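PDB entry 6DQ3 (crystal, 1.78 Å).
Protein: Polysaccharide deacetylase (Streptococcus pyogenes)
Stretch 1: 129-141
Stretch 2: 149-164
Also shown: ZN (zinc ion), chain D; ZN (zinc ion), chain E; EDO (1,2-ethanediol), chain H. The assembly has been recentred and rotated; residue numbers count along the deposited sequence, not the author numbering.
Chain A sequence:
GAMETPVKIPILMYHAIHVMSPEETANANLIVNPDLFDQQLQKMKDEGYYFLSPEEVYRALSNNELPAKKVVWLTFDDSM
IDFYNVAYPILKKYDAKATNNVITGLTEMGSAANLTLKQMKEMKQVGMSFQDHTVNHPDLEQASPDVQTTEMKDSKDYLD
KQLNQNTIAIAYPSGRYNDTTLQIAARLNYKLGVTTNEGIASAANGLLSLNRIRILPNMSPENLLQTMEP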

# COMPACT_ATOMS: atom_id res chain seq x y z
N SER A 129 -6.80 5.66 2.13
CA SER A 129 -6.68 5.94 0.71
C SER A 129 -6.67 4.63 -0.07
O SER A 129 -6.16 3.61 0.40
N PHE A 130 -7.24 4.66 -1.27
CA PHE A 130 -7.39 3.46 -2.07
C PHE A 130 -6.81 3.69 -3.46
O PHE A 130 -7.34 4.49 -4.24
N GLN A 131 -5.72 3.01 -3.75
CA GLN A 131 -4.94 3.19 -4.95
C GLN A 131 -5.02 1.93 -5.80
O GLN A 131 -5.83 1.02 -5.55
N ASP A 132 -4.18 1.86 -6.83
CA ASP A 132 -4.37 0.89 -7.90
C ASP A 132 -3.55 -0.37 -7.70
O ASP A 132 -2.39 -0.33 -7.29
N HIS A 133 -4.18 -1.52 -7.99
CA HIS A 133 -3.50 -2.81 -7.99
C HIS A 133 -3.97 -3.66 -9.17
O HIS A 133 -4.05 -4.89 -9.07
N THR A 134 -4.27 -3.00 -10.30
CA THR A 134 -4.73 -3.58 -11.56
C THR A 134 -6.15 -4.11 -11.47
O THR A 134 -6.75 -4.16 -10.38
N VAL A 135 -6.71 -4.50 -12.61
CA VAL A 135 -8.05 -5.06 -12.65
C VAL A 135 -8.04 -6.52 -12.22
O VAL A 135 -8.79 -6.93 -11.32
N ASN A 136 -7.20 -7.34 -12.85
CA ASN A 136 -7.23 -8.78 -12.66
C ASN A 136 -5.99 -9.35 -11.99
O ASN A 136 -5.89 -10.57 -11.83
N HIS A 137 -5.05 -8.49 -11.56
CA HIS A 137 -3.84 -8.92 -10.86
C HIS A 137 -2.99 -9.86 -11.70
O HIS A 137 -2.52 -10.89 -11.20
N PRO A 138 -2.74 -9.55 -12.97
CA PRO A 138 -1.79 -10.34 -13.76
C PRO A 138 -0.35 -10.00 -13.38
O PRO A 138 -0.06 -8.99 -12.74
N ASP A 139 0.55 -10.89 -13.80
CA ASP A 139 1.97 -10.55 -13.91
C ASP A 139 2.11 -9.57 -15.07
O ASP A 139 2.09 -9.96 -16.24
N LEU A 140 2.22 -8.27 -14.74
CA LEU A 140 2.25 -7.24 -15.78
C LEU A 140 3.39 -7.47 -16.76
O LEU A 140 3.25 -7.20 -17.96
N GLU A 141 4.52 -7.96 -16.27
CA GLU A 141 5.69 -8.21 -17.10
C GLU A 141 5.41 -9.18 -18.24
O GLU A 141 6.02 -9.08 -19.30
N THR A 149 -1.53 -1.63 -20.48
CA THR A 149 -2.26 -0.37 -20.48
C THR A 149 -3.69 -0.57 -19.96
O THR A 149 -4.14 0.15 -19.07
N THR A 150 -4.39 -1.57 -20.49
CA THR A 150 -5.76 -1.84 -20.05
C THR A 150 -5.81 -2.14 -18.56
O THR A 150 -6.63 -1.58 -17.83
N GLU A 151 -4.92 -3.02 -18.08
CA GLU A 151 -4.96 -3.43 -16.68
C GLU A 151 -4.70 -2.26 -15.74
O GLU A 151 -5.28 -2.18 -14.66
N MET A 152 -3.82 -1.34 -16.14
CA MET A 152 -3.48 -0.21 -15.29
C MET A 152 -4.42 0.97 -15.50
O MET A 152 -4.59 1.78 -14.58
N LYS A 153 -5.02 1.09 -16.68
CA LYS A 153 -5.89 2.21 -17.00
C LYS A 153 -7.33 1.98 -16.56
O LYS A 153 -7.94 2.86 -15.95
N ASP A 154 -7.89 0.82 -16.91
CA ASP A 154 -9.30 0.57 -16.62
C ASP A 154 -9.56 0.53 -15.12
O ASP A 154 -10.65 0.91 -14.66
N SER A 155 -8.58 0.06 -14.34
CA SER A 155 -8.73 0.03 -12.89
C SER A 155 -8.65 1.42 -12.29
O SER A 155 -9.41 1.75 -11.38
N LYS A 156 -7.74 2.26 -12.80
CA LYS A 156 -7.69 3.65 -12.36
C LYS A 156 -8.99 4.37 -12.68
O LYS A 156 -9.54 5.11 -11.85
N ASP A 157 -9.51 4.18 -13.90
CA ASP A 157 -10.76 4.82 -14.27
C ASP A 157 -11.90 4.36 -13.36
O ASP A 157 -12.80 5.15 -13.05
N TYR A 158 -11.86 3.10 -12.92
CA TYR A 158 -12.89 2.58 -12.02
C TYR A 158 -12.81 3.26 -10.65
O TYR A 158 -13.82 3.76 -10.15
N LEU A 159 -11.63 3.28 -10.05
CA LEU A 159 -11.48 3.93 -8.75
C LEU A 159 -11.79 5.42 -8.85
O LEU A 159 -12.48 5.98 -7.98
N ASP A 160 -11.29 6.08 -9.90
CA ASP A 160 -11.52 7.51 -10.06
C ASP A 160 -13.01 7.83 -10.13
O ASP A 160 -13.47 8.80 -9.52
N LYS A 161 -13.76 7.05 -10.90
CA LYS A 161 -15.18 7.32 -11.05
C LYS A 161 -15.96 6.88 -9.82
O LYS A 161 -16.72 7.66 -9.25
N GLN A 162 -15.76 5.63 -9.38
CA GLN A 162 -16.60 5.09 -8.32
C GLN A 162 -16.30 5.72 -6.96
O GLN A 162 -17.21 5.85 -6.13
N LEU A 163 -15.06 6.12 -6.72
CA LEU A 163 -14.69 6.80 -5.48
C LEU A 163 -14.47 8.30 -5.68
O LEU A 163 -14.03 8.98 -4.75
N ASN A 164 -14.78 8.82 -6.86
CA ASN A 164 -14.74 10.26 -7.13
C ASN A 164 -13.40 10.86 -6.72
O ASN A 164 -13.32 11.77 -5.89

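The strand 129-132 runs nearly antiparallel to the helix 149-162, at 156° and 8.4 Å at closest approach, and the loop that follows carries most of the polar contacts. Phe130 starts toward the helix, but its m rotamer (chi1 -60°) carries the ring away, leaving CB to meet Leu163 CD1 at 4.0 Å. Gln131 points away, so the helix meets its backbone instead: Leu159, m and t, sets CD1 3.4 Å from Gln131 O.

Asp132, a t rotamer, starts sideways and then brings its carboxylate to the helix. Its OD2 lies 2.5 Å from Ser155 OG, a very short hydrogen bond; Ser155 (p) also has Glu151 O within reach of OG, and the geometry does not settle which acceptor takes the proton. Asp132 OD1 turns back to accept from Thr134 N at 2.8 Å, so one carboxylate braces both helix and loop.

His133 and His137, both t at chi1, point away from the helix, and each gives NE2 to a zinc ion, at 2.2 and 2.1 Å respectively; a water and ligands elsewhere in the structure complete its shell. Between them, Thr134 (p) tightens the turn, with OG1 donating to His133 O and accepting from His137 N.

Val135 (t) lays CG2 3.6 Å from Ser155 CB, a small residue that allows close approach. Buried Glu151, m at chi1 and chi2, curls its carboxylate under the loop: OE1 accepts from Asn136 N at 2.9 Å and weakly from Val135 N at 3.0 Å, while OE2 takes Asn136 ND2 at 2.9 Å. Asn136 (m) suits this exposed edge, where its amide can pair with the carboxylate; its OD1 accepts from O2 of an ethanediol, probably from the crystallisation liquor, at 2.6 Å. Pro138 points toward the helix, its CD 3.5 Å from Glu151 OE1. Finally Leu140, m and t, extends CD1 to 4.4 Å from Met152 SD.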

# COMPACT_ATOMS: atom_id res chain seq x y z
CB SER A 129 -5.40 6.74 0.41
OG SER A 129 -5.30 7.08 -0.96
CB PHE A 130 -8.85 3.03 -2.10
CG PHE A 130 -9.35 2.73 -0.72
CD1 PHE A 130 -9.11 1.50 -0.15
CD2 PHE A 130 -9.99 3.70 0.02
CE1 PHE A 130 -9.54 1.22 1.13
CE2 PHE A 130 -10.42 3.43 1.30
CZ PHE A 130 -10.19 2.19 1.86
CB GLN A 131 -3.51 3.59 -4.57
CG GLN A 131 -3.42 4.87 -3.72
CD GLN A 131 -3.93 6.11 -4.43
OE1 GLN A 131 -3.56 6.38 -5.57
NE2 GLN A 131 -4.79 6.87 -3.76
CB ASP A 132 -4.00 1.53 -9.24
CG ASP A 132 -4.39 0.67 -10.41
OD1 ASP A 132 -3.63 -0.26 -10.75
OD2 ASP A 132 -5.47 0.91 -10.98
CB HIS A 133 -3.72 -3.53 -6.66
CG HIS A 133 -2.65 -4.52 -6.32
ND1 HIS A 133 -1.33 -4.36 -6.66
CD2 HIS A 133 -2.72 -5.69 -5.63
CE1 HIS A 133 -0.63 -5.39 -6.22
NE2 HIS A 133 -1.45 -6.21 -5.59
CB THR A 134 -3.81 -4.70 -12.06
OG1 THR A 134 -4.09 -5.91 -11.34
CG2 THR A 134 -2.34 -4.34 -11.93
CB VAL A 135 -8.67 -4.91 -14.05
CG1 VAL A 135 -10.07 -5.53 -14.08
CG2 VAL A 135 -8.70 -3.46 -14.50
CB ASN A 136 -7.44 -9.46 -14.03
CG ASN A 136 -8.78 -9.09 -14.66
OD1 ASN A 136 -9.84 -9.43 -14.13
ND2 ASN A 136 -8.73 -8.40 -15.80
CB HIS A 137 -4.22 -9.59 -9.54
CG HIS A 137 -3.15 -9.53 -8.48
ND1 HIS A 137 -2.23 -10.54 -8.29
CD2 HIS A 137 -2.89 -8.60 -7.54
CE1 HIS A 137 -1.43 -10.23 -7.29
NE2 HIS A 137 -1.81 -9.05 -6.81
CB PRO A 138 -2.08 -9.91 -15.20
CG PRO A 138 -2.46 -8.46 -15.05
CD PRO A 138 -3.27 -8.41 -13.75
CB ASP A 139 2.81 -11.80 -14.11
CG ASP A 139 4.29 -11.51 -14.28
OD1 ASP A 139 4.67 -10.33 -14.44
OD2 ASP A 139 5.09 -12.46 -14.22
CB LEU A 140 2.37 -5.86 -15.13
CG LEU A 140 1.17 -5.31 -14.37
CD1 LEU A 140 1.52 -4.05 -13.59
CD2 LEU A 140 0.04 -5.02 -15.35
CB GLU A 141 6.82 -8.78 -16.24
CG GLU A 141 8.07 -7.96 -16.21
CD GLU A 141 9.21 -8.69 -15.54
OE1 GLU A 141 9.00 -9.26 -14.45
OE2 GLU A 141 10.31 -8.69 -16.11
CB THR A 149 -2.26 0.23 -21.89
OG1 THR A 149 -0.91 0.38 -22.35
CG2 THR A 149 -2.93 1.60 -21.89
CB THR A 150 -6.35 -3.00 -20.85
OG1 THR A 150 -6.35 -2.67 -22.25
CG2 THR A 150 -7.78 -3.31 -20.41
CB GLU A 151 -3.93 -4.54 -16.44
CG GLU A 151 -4.36 -5.90 -16.96
CD GLU A 151 -5.44 -6.53 -16.10
OE1 GLU A 151 -5.65 -6.08 -14.95
OE2 GLU A 151 -6.08 -7.49 -16.57
CB MET A 152 -2.04 0.23 -15.57
CG MET A 152 -0.98 -0.72 -15.00
SD MET A 152 0.69 -0.06 -15.12
CE MET A 152 1.17 -0.63 -16.76
CB LYS A 153 -5.87 2.50 -18.50
CG LYS A 153 -6.85 3.57 -18.95
CD LYS A 153 -6.81 3.76 -20.46
CE LYS A 153 -7.44 5.08 -20.89
NZ LYS A 153 -8.83 5.23 -20.39
CB ASP A 154 -9.75 -0.75 -17.25
CG ASP A 154 -9.91 -0.66 -18.76
OD1 ASP A 154 -9.75 0.44 -19.33
OD2 ASP A 154 -10.22 -1.70 -19.37
CB SER A 155 -7.66 -0.88 -12.29
OG SER A 155 -6.38 -0.53 -12.78
CB LYS A 156 -6.51 4.37 -13.01
CG LYS A 156 -6.55 5.89 -12.84
CD LYS A 156 -5.21 6.53 -13.21
CE LYS A 156 -5.34 8.04 -13.44
NZ LYS A 156 -5.91 8.77 -12.28
CB ASP A 157 -11.11 4.52 -15.73
CG ASP A 157 -10.14 5.18 -16.69
OD1 ASP A 157 -9.47 6.16 -16.30
OD2 ASP A 157 -10.06 4.73 -17.85
CB TYR A 158 -12.73 1.06 -11.91
CG TYR A 158 -13.71 0.37 -10.99
CD1 TYR A 158 -14.94 -0.07 -11.45
CD2 TYR A 158 -13.38 0.12 -9.67
CE1 TYR A 158 -15.84 -0.72 -10.61
CE2 TYR A 158 -14.27 -0.53 -8.82
CZ TYR A 158 -15.49 -0.95 -9.29
OH TYR A 158 -16.37 -1.59 -8.44
CB LEU A 159 -10.07 3.71 -8.21
CG LEU A 159 -9.69 2.26 -7.93
CD1 LEU A 159 -8.18 2.11 -7.81
CD2 LEU A 159 -10.38 1.75 -6.68
CB ASP A 160 -10.83 8.03 -11.32
CG ASP A 160 -9.33 8.02 -11.21
OD1 ASP A 160 -8.82 7.62 -10.14
OD2 ASP A 160 -8.65 8.40 -12.19
CB LYS A 161 -15.71 6.62 -12.31
CG LYS A 161 -17.18 6.90 -12.60
CD LYS A 161 -17.64 6.18 -13.86
CE LYS A 161 -19.10 6.46 -14.16
NZ LYS A 161 -19.55 5.80 -15.42
CB GLN A 162 -16.43 3.57 -8.23
CG GLN A 162 -16.82 2.82 -9.48
CD GLN A 162 -18.24 3.11 -9.92
OE1 GLN A 162 -19.12 3.32 -9.09
NE2 GLN A 162 -18.47 3.13 -11.23
CB LEU A 163 -13.43 6.16 -4.89
CG LEU A 163 -13.49 4.64 -4.68
CD1 LEU A 163 -12.16 4.15 -4.12
CD2 LEU A 163 -14.65 4.26 -3.77
CB ASN A 164 -15.90 10.97 -6.43
CG ASN A 164 -16.04 12.42 -6.86
OD1 ASN A 164 -15.60 12.79 -7.94
ND2 ASN A 164 -16.64 13.24 -6.00
ZN ZN D . -1.10 -8.29 -5.03
ZN ZN E . 10.66 -9.51 -13.61
C1 EDO H . -12.40 -11.14 -10.47
O1 EDO H . -13.11 -12.38 -10.48
C2 EDO H . -11.62 -10.98 -11.77
O2 EDO H . -11.06 -9.67 -11.80
O HOH W 1 -0.71 -10.48 -4.19